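Local coordinates for DNA replication and repair protein RecF (Caldanaerobacter subterraneus subsp. tengcongensis, PDB 5Z69) that binds ATP, probably binds single-stranded DNA, and acts as a recombination mediator in the RecFOR pathway of DNA repair, with ATP driving a conformational switch, at residues Y162-L173 with D261-H272; D85-F93 with V102-L110. All coordinates share one frame; numbering follows the deposited sequence.

Interaction 1: residues Y162-L173 with D261-H272; sequences YNKTLSNRNSLL and DLKYLSTQVGPH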
loop_
_atom_site.group_PDB
_atom_site.type_symbol
_atom_site.label_atom_id
_atom_site.label_comp_id
_atom_site.label_asym_id
_atom_site.label_seq_id
_atom_site.Cartn_x
_atom_site.Cartn_y
_atom_site.Cartn_z
ATOM N N TYR A 162 0.232 19.813 12.331
ATOM C CA TYR A 162 -0.205 18.417 12.381
ATOM C C TYR A 162 0.616 17.643 13.412
ATOM O O TYR A 162 0.052 16.946 14.255
ATOM C CB TYR A 162 -0.094 17.751 11.007
ATOM C CG TYR A 162 -0.427 16.272 11.008
ATOM C CD1 TYR A 162 -1.738 15.832 10.895
ATOM C CD2 TYR A 162 0.579 15.323 11.107
ATOM C CE1 TYR A 162 -2.049 14.454 10.904
ATOM C CE2 TYR A 162 0.296 13.964 11.113
ATOM C CZ TYR A 162 -1.019 13.525 11.017
ATOM O OH TYR A 162 -1.280 12.156 11.025
ATOM N N ASN A 163 1.941 17.785 13.365
ATOM C CA ASN A 163 2.796 17.011 14.266
ATOM C C ASN A 163 2.561 17.405 15.709
ATOM O O ASN A 163 2.690 16.573 16.617
ATOM C CB ASN A 163 4.274 17.184 13.932
ATOM C CG ASN A 163 4.662 16.553 12.621
ATOM O OD1 ASN A 163 3.913 15.770 12.040
ATOM N ND2 ASN A 163 5.856 16.888 12.146
ATOM N N LYS A 164 2.222 18.678 15.912
ATOM C CA LYS A 164 1.943 19.210 17.251
ATOM C C LYS A 164 0.667 18.597 17.811
ATOM O O LYS A 164 0.630 18.122 18.944
ATOM C CB LYS A 164 1.821 20.736 17.202
ATOM C CG LYS A 164 1.697 21.413 18.558
ATOM C CD LYS A 164 2.001 22.914 18.430
ATOM N N THR A 165 -0.382 18.604 16.998
ATOM C CA THR A 165 -1.657 17.996 17.374
ATOM C C THR A 165 -1.533 16.480 17.561
ATOM O O THR A 165 -2.121 15.897 18.468
ATOM C CB THR A 165 -2.725 18.293 16.316
ATOM O OG1 THR A 165 -2.878 19.711 16.204
ATOM C CG2 THR A 165 -4.051 17.685 16.696
ATOM N N LEU A 166 -0.763 15.844 16.695
ATOM C CA LEU A 166 -0.505 14.423 16.833
ATOM C C LEU A 166 0.159 14.127 18.181
ATOM O O LEU A 166 -0.243 13.204 18.904
ATOM C CB LEU A 166 0.373 13.937 15.691
ATOM C CG LEU A 166 0.775 12.470 15.770
ATOM C CD1 LEU A 166 -0.475 11.598 15.687
ATOM C CD2 LEU A 166 1.751 12.106 14.653
ATOM N N SER A 167 1.177 14.919 18.517
ATOM C CA SER A 167 1.891 14.734 19.780
ATOM C C SER A 167 0.946 14.893 20.966
ATOM O O SER A 167 1.001 14.107 21.922
ATOM C CB SER A 167 3.053 15.719 19.907
ATOM O OG SER A 167 3.704 15.547 21.157
ATOM N N ASN A 168 0.084 15.910 20.902
ATOM C CA ASN A 168 -0.927 16.112 21.934
ATOM C C ASN A 168 -1.872 14.918 22.030
ATOM O O ASN A 168 -2.222 14.480 23.124
ATOM C CB ASN A 168 -1.734 17.380 21.670
ATOM C CG ASN A 168 -0.904 18.653 21.861
ATOM O OD1 ASN A 168 0.138 18.634 22.519
ATOM N ND2 ASN A 168 -1.365 19.753 21.279
ATOM N N ARG A 169 -2.294 14.400 20.882
ATOM C CA ARG A 169 -3.209 13.279 20.898
ATOM C C ARG A 169 -2.532 12.077 21.551
ATOM O O ARG A 169 -3.127 11.399 22.387
ATOM C CB ARG A 169 -3.692 12.919 19.491
ATOM C CG ARG A 169 -4.812 11.858 19.507
ATOM C CD ARG A 169 -5.077 11.282 18.140
ATOM N NE ARG A 169 -6.305 10.490 18.069
ATOM C CZ ARG A 169 -6.349 9.161 18.116
ATOM N NH1 ARG A 169 -5.233 8.449 18.248
ATOM N NH2 ARG A 169 -7.514 8.544 18.034
ATOM N N ASN A 170 -1.280 11.823 21.187
ATOM C CA ASN A 170 -0.582 10.658 21.715
ATOM C C ASN A 170 -0.347 10.703 23.225
ATOM O O ASN A 170 -0.417 9.684 23.909
ATOM C CB ASN A 170 0.740 10.480 20.985
ATOM C CG ASN A 170 0.543 9.907 19.606
ATOM O OD1 ASN A 170 -0.482 9.273 19.338
ATOM N ND2 ASN A 170 1.506 10.122 18.720
ATOM N N SER A 171 -0.074 11.887 23.750
ATOM C CA SER A 171 0.124 12.001 25.186
ATOM C C SER A 171 -1.238 11.889 25.870
ATOM O O SER A 171 -1.344 11.334 26.965
ATOM C CB SER A 171 0.845 13.306 25.547
ATOM O OG SER A 171 0.062 14.436 25.241
ATOM N N LEU A 172 -2.281 12.381 25.203
ATOM C CA LEU A 172 -3.638 12.212 25.710
ATOM C C LEU A 172 -3.973 10.727 25.820
ATOM O O LEU A 172 -4.627 10.309 26.773
ATOM C CB LEU A 172 -4.663 12.912 24.813
ATOM C CG LEU A 172 -6.112 12.841 25.307
ATOM C CD1 LEU A 172 -6.236 13.508 26.673
ATOM C CD2 LEU A 172 -7.077 13.477 24.315
ATOM N N LEU A 173 -3.518 9.937 24.848
ATOM C CA LEU A 173 -3.775 8.488 24.855
ATOM C C LEU A 173 -3.177 7.875 26.133
ATOM O O LEU A 173 -3.841 7.108 26.821
ATOM C CB LEU A 173 -3.201 7.800 23.595
ATOM C CG LEU A 173 -3.942 7.563 22.259
ATOM C CD1 LEU A 173 -5.255 6.912 22.481
ATOM C CD2 LEU A 173 -4.200 8.800 21.471
ATOM N N ASP A 261 -5.374 2.209 19.169
ATOM C CA ASP A 261 -4.459 3.291 19.556
ATOM C C ASP A 261 -4.166 3.265 21.056
ATOM O O ASP A 261 -3.046 3.553 21.497
ATOM C CB ASP A 261 -5.042 4.646 19.141
ATOM C CG ASP A 261 -5.007 4.857 17.625
ATOM O OD1 ASP A 261 -4.342 4.064 16.915
ATOM O OD2 ASP A 261 -5.635 5.819 17.143
ATOM N N LEU A 262 -5.173 2.902 21.843
ATOM C CA LEU A 262 -4.992 2.771 23.283
ATOM C C LEU A 262 -4.041 1.628 23.608
ATOM O O LEU A 262 -3.312 1.680 24.590
ATOM C CB LEU A 262 -6.337 2.548 23.968
ATOM C CG LEU A 262 -7.131 3.847 24.073
ATOM C CD1 LEU A 262 -8.511 3.556 24.567
ATOM C CD2 LEU A 262 -6.420 4.832 25.002
ATOM N N LYS A 263 -4.040 0.600 22.768
ATOM C CA LYS A 263 -3.169 -0.542 22.999
ATOM C C LYS A 263 -1.716 -0.208 22.720
ATOM O O LYS A 263 -0.831 -0.560 23.497
ATOM C CB LYS A 263 -3.593 -1.728 22.138
ATOM C CG LYS A 263 -2.622 -2.879 22.208
ATOM C CD LYS A 263 -3.047 -4.021 21.289
ATOM C CE LYS A 263 -4.370 -4.665 21.715
ATOM N NZ LYS A 263 -5.558 -4.143 20.964
ATOM N N TYR A 264 -1.467 0.487 21.615
ATOM C CA TYR A 264 -0.102 0.765 21.202
ATOM C C TYR A 264 0.392 2.128 21.684
ATOM O O TYR A 264 1.576 2.447 21.537
ATOM C CB TYR A 264 0.010 0.666 19.682
ATOM C CG TYR A 264 -0.027 -0.762 19.198
ATOM C CD1 TYR A 264 1.139 -1.511 19.110
ATOM C CD2 TYR A 264 -1.232 -1.371 18.849
ATOM C CE1 TYR A 264 1.115 -2.818 18.684
ATOM C CE2 TYR A 264 -1.267 -2.687 18.417
ATOM C CZ TYR A 264 -0.090 -3.402 18.337
ATOM O OH TYR A 264 -0.099 -4.703 17.909
ATOM N N LEU A 265 -0.512 2.908 22.274
ATOM C CA LEU A 265 -0.213 4.276 22.679
ATOM C C LEU A 265 0.382 5.066 21.504
ATOM O O LEU A 265 1.386 5.765 21.654
ATOM C CB LEU A 265 0.727 4.288 23.886
ATOM C CG LEU A 265 0.159 3.816 25.233
ATOM C CD1 LEU A 265 1.235 3.922 26.317
ATOM C CD2 LEU A 265 -1.089 4.593 25.644
ATOM N N SER A 266 -0.239 4.929 20.332
ATOM C CA SER A 266 0.150 5.690 19.139
ATOM C C SER A 266 -1.064 5.888 18.236
ATOM O O SER A 266 -2.153 5.404 18.531
ATOM C CB SER A 266 1.257 4.977 18.371
ATOM O OG SER A 266 0.734 3.809 17.746
ATOM N N THR A 267 -0.875 6.595 17.129
ATOM C CA THR A 267 -1.973 6.896 16.219
ATOM C C THR A 267 -1.687 6.242 14.887
ATOM O O THR A 267 -0.768 6.677 14.198
ATOM C CB THR A 267 -2.144 8.433 16.019
ATOM O OG1 THR A 267 -2.387 9.056 17.280
ATOM C CG2 THR A 267 -3.311 8.741 15.081
ATOM N N GLN A 268 -2.437 5.199 14.505
ATOM C CA GLN A 268 -2.109 4.527 13.238
ATOM C C GLN A 268 -2.695 5.254 12.020
ATOM O O GLN A 268 -2.305 4.977 10.880
ATOM C CB GLN A 268 -2.555 3.038 13.259
ATOM C CG GLN A 268 -3.861 2.749 12.608
ATOM C CD GLN A 268 -3.826 2.549 11.091
ATOM O OE1 GLN A 268 -4.839 2.744 10.448
ATOM N NE2 GLN A 268 -2.686 2.173 10.528
ATOM N N VAL A 269 -3.611 6.196 12.243
ATOM C CA VAL A 269 -4.246 6.891 11.131
ATOM C C VAL A 269 -3.632 8.272 10.837
ATOM O O VAL A 269 -3.632 9.147 11.686
ATOM C CB VAL A 269 -5.745 7.103 11.376
ATOM C CG1 VAL A 269 -6.326 7.996 10.304
ATOM C CG2 VAL A 269 -6.504 5.748 11.399
ATOM N N GLY A 270 -3.144 8.477 9.625
ATOM C CA GLY A 270 -2.769 9.824 9.216
ATOM C C GLY A 270 -1.574 9.875 8.289
ATOM O O GLY A 270 -0.972 8.830 7.988
ATOM N N PRO A 271 -1.218 11.099 7.832
ATOM C CA PRO A 271 -0.069 11.364 6.964
ATOM C C PRO A 271 1.235 10.743 7.447
ATOM O O PRO A 271 2.082 10.424 6.618
ATOM C CB PRO A 271 0.036 12.902 6.979
ATOM C CG PRO A 271 -1.344 13.373 7.194
ATOM C CD PRO A 271 -2.099 12.279 7.947
ATOM N N HIS A 272 1.388 10.561 8.756
ATOM C CA HIS A 272 2.646 10.060 9.312
ATOM C C HIS A 272 2.820 8.551 9.159
ATOM O O HIS A 272 3.824 7.993 9.624
ATOM C CB HIS A 272 2.759 10.428 10.797
ATOM C CG HIS A 272 1.681 9.820 11.639
ATOM N ND1 HIS A 272 0.374 10.256 11.601
ATOM C CD2 HIS A 272 1.709 8.791 12.519
ATOM C CE1 HIS A 272 -0.354 9.533 12.434
ATOM N NE2 HIS A 272 0.433 8.642 13.008
HETATM O O HOH W 1 1.865 8.141 16.278
#

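Interaction 2: residues D85-F93 with V102-L110; sequences DFYEKKIEF and VIKVNGNKL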
loop_
_atom_site.group_PDB
_atom_site.type_symbol
_atom_site.label_atom_id
_atom_site.label_comp_id
_atom_site.label_asym_id
_atom_site.label_seq_id
_atom_site.Cartn_x
_atom_site.Cartn_y
_atom_site.Cartn_z
ATOM N N ASP A 85 16.639 38.016 -5.778
ATOM C CA ASP A 85 16.214 39.297 -5.212
ATOM C C ASP A 85 17.245 39.891 -4.277
ATOM O O ASP A 85 17.007 40.942 -3.715
ATOM C CB ASP A 85 14.892 39.165 -4.434
ATOM C CG ASP A 85 13.705 38.863 -5.333
ATOM O OD1 ASP A 85 13.699 39.337 -6.491
ATOM O OD2 ASP A 85 12.787 38.145 -4.874
ATOM N N PHE A 86 18.367 39.211 -4.074
ATOM C CA PHE A 86 19.356 39.708 -3.117
ATOM C C PHE A 86 20.731 39.717 -3.713
ATOM O O PHE A 86 21.241 38.652 -4.034
ATOM C CB PHE A 86 19.355 38.845 -1.835
ATOM C CG PHE A 86 18.127 39.026 -1.001
ATOM C CD1 PHE A 86 16.977 38.318 -1.291
ATOM C CD2 PHE A 86 18.113 39.930 0.051
ATOM C CE1 PHE A 86 15.824 38.494 -0.552
ATOM C CE2 PHE A 86 16.958 40.120 0.799
ATOM C CZ PHE A 86 15.806 39.373 0.494
ATOM N N TYR A 87 21.325 40.912 -3.884
ATOM C CA TYR A 87 22.753 40.989 -4.197
ATOM C C TYR A 87 23.547 40.274 -3.099
ATOM O O TYR A 87 24.548 39.601 -3.367
ATOM C CB TYR A 87 23.224 42.446 -4.342
ATOM C CG TYR A 87 24.731 42.651 -4.411
ATOM C CD1 TYR A 87 25.459 42.361 -5.572
ATOM C CD2 TYR A 87 25.426 43.150 -3.319
ATOM C CE1 TYR A 87 26.843 42.560 -5.612
ATOM C CE2 TYR A 87 26.794 43.353 -3.356
ATOM C CZ TYR A 87 27.497 43.061 -4.506
ATOM O OH TYR A 87 28.867 43.271 -4.523
ATOM N N GLU A 88 23.107 40.407 -1.855
ATOM C CA GLU A 88 23.773 39.652 -0.788
ATOM C C GLU A 88 22.831 39.364 0.377
ATOM O O GLU A 88 22.097 40.235 0.815
ATOM C CB GLU A 88 25.028 40.383 -0.287
ATOM C CG GLU A 88 25.856 39.539 0.703
ATOM C CD GLU A 88 27.302 40.002 0.863
ATOM O OE1 GLU A 88 27.701 40.317 2.001
ATOM O OE2 GLU A 88 28.056 40.016 -0.137
ATOM N N LYS A 89 22.825 38.124 0.846
ATOM C CA LYS A 89 22.054 37.771 2.030
ATOM C C LYS A 89 22.970 36.986 2.957
ATOM O O LYS A 89 23.616 36.008 2.542
ATOM C CB LYS A 89 20.798 36.962 1.674
ATOM C CG LYS A 89 20.095 36.294 2.879
ATOM C CD LYS A 89 18.827 35.526 2.449
ATOM C CE LYS A 89 17.676 36.500 2.200
ATOM N NZ LYS A 89 16.489 35.832 1.588
ATOM N N LYS A 90 23.066 37.458 4.195
ATOM C CA LYS A 90 23.896 36.792 5.195
ATOM C C LYS A 90 23.080 35.753 5.944
ATOM O O LYS A 90 22.016 36.053 6.489
ATOM C CB LYS A 90 24.507 37.816 6.188
ATOM C CG LYS A 90 25.529 37.160 7.169
ATOM C CD LYS A 90 25.839 38.029 8.418
ATOM C CE LYS A 90 26.340 39.395 8.060
ATOM N NZ LYS A 90 26.679 40.181 9.292
ATOM N N ILE A 91 23.566 34.520 5.969
ATOM C CA ILE A 91 22.866 33.482 6.697
ATOM C C ILE A 91 23.797 32.893 7.730
ATOM O O ILE A 91 24.849 32.332 7.393
ATOM C CB ILE A 91 22.360 32.348 5.753
ATOM C CG1 ILE A 91 21.466 32.918 4.639
ATOM C CG2 ILE A 91 21.636 31.226 6.562
ATOM C CD1 ILE A 91 20.952 31.784 3.689
ATOM N N GLU A 92 23.401 33.017 8.991
ATOM C CA GLU A 92 24.206 32.515 10.103
ATOM C C GLU A 92 23.522 31.430 10.907
ATOM O O GLU A 92 22.345 31.554 11.262
ATOM C CB GLU A 92 24.550 33.644 11.059
ATOM C CG GLU A 92 25.310 34.783 10.442
ATOM C CD GLU A 92 25.420 35.908 11.430
ATOM O OE1 GLU A 92 24.437 36.669 11.526
ATOM O OE2 GLU A 92 26.447 35.992 12.158
ATOM N N PHE A 93 24.288 30.407 11.264
ATOM C CA PHE A 93 23.758 29.281 12.049
ATOM C C PHE A 93 24.764 28.933 13.136
ATOM O O PHE A 93 25.855 28.440 12.838
ATOM C CB PHE A 93 23.514 28.077 11.146
ATOM C CG PHE A 93 22.678 26.987 11.768
ATOM C CD1 PHE A 93 23.156 26.236 12.848
ATOM C CD2 PHE A 93 21.432 26.678 11.252
ATOM C CE1 PHE A 93 22.370 25.192 13.416
ATOM C CE2 PHE A 93 20.640 25.632 11.810
ATOM C CZ PHE A 93 21.116 24.902 12.889
ATOM N N VAL A 102 21.124 29.554 17.339
ATOM C CA VAL A 102 20.835 30.912 16.907
ATOM C C VAL A 102 20.965 30.955 15.394
ATOM O O VAL A 102 22.062 30.739 14.854
ATOM C CB VAL A 102 21.797 31.956 17.534
ATOM C CG1 VAL A 102 21.535 33.348 16.965
ATOM C CG2 VAL A 102 21.681 31.969 19.060
ATOM N N ILE A 103 19.849 31.199 14.718
ATOM C CA ILE A 103 19.828 31.311 13.261
ATOM C C ILE A 103 19.469 32.737 12.879
ATOM O O ILE A 103 18.464 33.288 13.347
ATOM C CB ILE A 103 18.836 30.337 12.624
ATOM C CG1 ILE A 103 19.105 28.919 13.110
ATOM C CG2 ILE A 103 18.882 30.413 11.074
ATOM C CD1 ILE A 103 18.066 27.932 12.612
ATOM N N LYS A 104 20.299 33.355 12.048
ATOM C CA LYS A 104 20.024 34.730 11.635
ATOM C C LYS A 104 20.053 34.911 10.123
ATOM O O LYS A 104 20.942 34.385 9.460
ATOM C CB LYS A 104 21.036 35.677 12.261
ATOM C CG LYS A 104 21.042 35.690 13.785
ATOM C CD LYS A 104 22.015 36.757 14.277
ATOM C CE LYS A 104 21.933 36.967 15.773
ATOM N NZ LYS A 104 22.872 38.093 16.169
ATOM N N VAL A 105 19.096 35.669 9.593
ATOM C CA VAL A 105 19.139 36.099 8.192
ATOM C C VAL A 105 19.281 37.618 8.130
ATOM O O VAL A 105 18.445 38.363 8.654
ATOM C CB VAL A 105 17.897 35.663 7.407
ATOM C CG1 VAL A 105 17.960 36.207 5.974
ATOM C CG2 VAL A 105 17.833 34.171 7.373
ATOM N N ASN A 106 20.356 38.061 7.498
ATOM C CA ASN A 106 20.722 39.467 7.474
ATOM C C ASN A 106 20.691 40.063 8.873
ATOM O O ASN A 106 20.234 41.187 9.075
ATOM C CB ASN A 106 19.811 40.248 6.508
ATOM C CG ASN A 106 20.188 40.020 5.046
ATOM O OD1 ASN A 106 21.328 39.657 4.752
ATOM N ND2 ASN A 106 19.236 40.230 4.128
ATOM N N GLY A 107 21.203 39.319 9.845
ATOM C CA GLY A 107 21.318 39.870 11.194
ATOM C C GLY A 107 20.031 39.775 12.008
ATOM O O GLY A 107 20.018 40.121 13.181
ATOM N N ASN A 108 18.939 39.301 11.411
ATOM C CA ASN A 108 17.716 39.116 12.193
ATOM C C ASN A 108 17.566 37.675 12.641
ATOM O O ASN A 108 17.549 36.754 11.820
ATOM C CB ASN A 108 16.469 39.527 11.414
ATOM C CG ASN A 108 16.583 40.914 10.821
ATOM O OD1 ASN A 108 16.228 41.132 9.661
ATOM N ND2 ASN A 108 17.101 41.858 11.607
ATOM N N LYS A 109 17.428 37.492 13.949
ATOM C CA LYS A 109 17.296 36.152 14.510
ATOM C C LYS A 109 15.967 35.549 14.096
ATOM O O LYS A 109 14.922 36.191 14.180
ATOM C CB LYS A 109 17.440 36.195 16.038
ATOM C CG LYS A 109 17.352 34.822 16.693
ATOM C CD LYS A 109 17.676 34.875 18.193
ATOM C CE LYS A 109 17.510 33.500 18.851
ATOM N NZ LYS A 109 17.818 33.564 20.314
ATOM N N LEU A 110 16.016 34.328 13.590
ATOM C CA LEU A 110 14.797 33.611 13.246
ATOM C C LEU A 110 14.170 33.064 14.523
ATOM O O LEU A 110 14.882 32.649 15.434
ATOM C CB LEU A 110 15.089 32.478 12.261
ATOM C CG LEU A 110 15.724 32.948 10.946
ATOM C CD1 LEU A 110 15.754 31.818 9.926
ATOM C CD2 LEU A 110 14.988 34.146 10.394
HETATM O O HOH W 2 19.774 41.866 1.847
HETATM O O HOH W 3 22.722 36.904 9.397
#

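Interaction 1: residues Y162-L173 with D261-H272
Leu166 lays its CD2 methyl squarely over the imidazole of His272, a CH-pi contact 3.8 Å from the ring centroid and only 8° off the ring normal. Its other methyl, CD1, slides past Thr267 and rests on CB and OG1. The imidazole is fixed at its edge by both nitrogens. ND1 shares a short hydrogen bond of 2.6 Å with OH of Tyr162, and NE2 donates, close to the ring plane, to the backbone O of Thr267. With chi1 at 62°, the His272 ring is tucked between its own backbone N and carbonyl carbon, where it can span the tyrosine hydroxyl and the threonine carbonyl. Tyr162 meets it rim to rim, while CG of Pro271 covers one tyrosine face, offset toward the hydroxyl end.

About one turn after Leu166 on helix 153-177, Arg169 and Asn170 meet OG1 of Thr267. The hydroxyl gives its hydrogen to OD1 of Asn170 at 2.8 Å and takes one from NH1 of Arg169 at 3.1 Å. The same NH1 makes a salt bridge of 2.9 Å to OD2 of Asp261, coming from above the carboxylate, whose plane stands nearly perpendicular to the guanidinium. Asp190 on helix 186-222 pairs with NE of Arg169, so two carboxylates hold the buried charge. A water links ND2 of Asn170 to N of Thr267. Farther on, CD1 of Leu173 presses tightly on CD2 of Leu262.

Helix 258-264 ends at Leu265, which has positive phi, and Asp261 OD1 receives N of Gln268 beyond it; Gln268 itself reaches Lys277 of the second subunit. Helix 153-177 is thus lined by the end of helix 258-264 and the loop that leaves it, a helix-to-helix-end and helix-to-loop packing in the helical part of this ABC-type ATPase.

Interaction 2: residues D85-F93 with V102-L110
Asn106 reaches back from the tight turn after strand 101-105 to the strand 86-96, and its amide does the touching. CB leads away from the opposite strand, but chi1 of -77° sets CG beside the backbone N, and the amide swings back. There OD1 accepts N of Lys90 at 2.9 Å in a nearly straight bond (168°), although the donor is tilted from the carbonyl plane. OD1 also lies 3.4 Å from CA of Lys89. At the other branch ND2 comes obliquely to CE2 of Phe86 and is joined to O of Glu88 through a water, its own bond to that water being weak. The backbone N of Asn106 meanwhile donates to O of Lys90 at 2.8 Å. The side-chain carbonyl thus takes the place of a backbone acceptor just where the strand gives way to the turn.

Beyond it the antiparallel ladder is regular. Glu92 and Lys104 form a hydrogen-bonded pair, with N of Glu92 bound to O of Lys104 at 2.9 Å and the reciprocal bond closing the ring. OE1 of Glu92 lies by CB and CD of Lys104, with a water close to it that also nears N of Gly107, while OE2 bonds to OH of Tyr76. On the opposite face Ile103 lies alongside Phe93, CD1 to CE2 at 3.5 Å. Nearer the turn, the aliphatic stretch of Lys89 passes CG1 of Val105, with CD 3.7 Å from it, before NZ reaches His119; CE of Lys89 also covers one face of the Phe86 ring.

The type I' turn from Val105 to Asn108 sends the chain into the edge strand 108-109, so strand 101-105 runs between it and strand 86-96. Strand 74-83 flanks the latter on its other side, and Ile116, Phe120 and Met64 in loops pack on the face of Ile91, Phe93 and Ile103.

The two contacts share no element and do not touch: their centres are 36 Å apart, their nearest atoms about 16 Å. Interaction 2 closes along the chain before interaction 1 opens. Both are partly buried, yet they are built differently. Interaction 1 joins pieces far apart in sequence and relies on side chains, with a buried salt bridge, an imidazole held at both nitrogens and a threonine hydroxyl bonded on both sides, close to the second subunit. In interaction 2, neighbouring strands of one hairpin are bonded mainly through backbone, with an apolar face turned inward and a charged, more exposed one; no other chain of the assembly touches it.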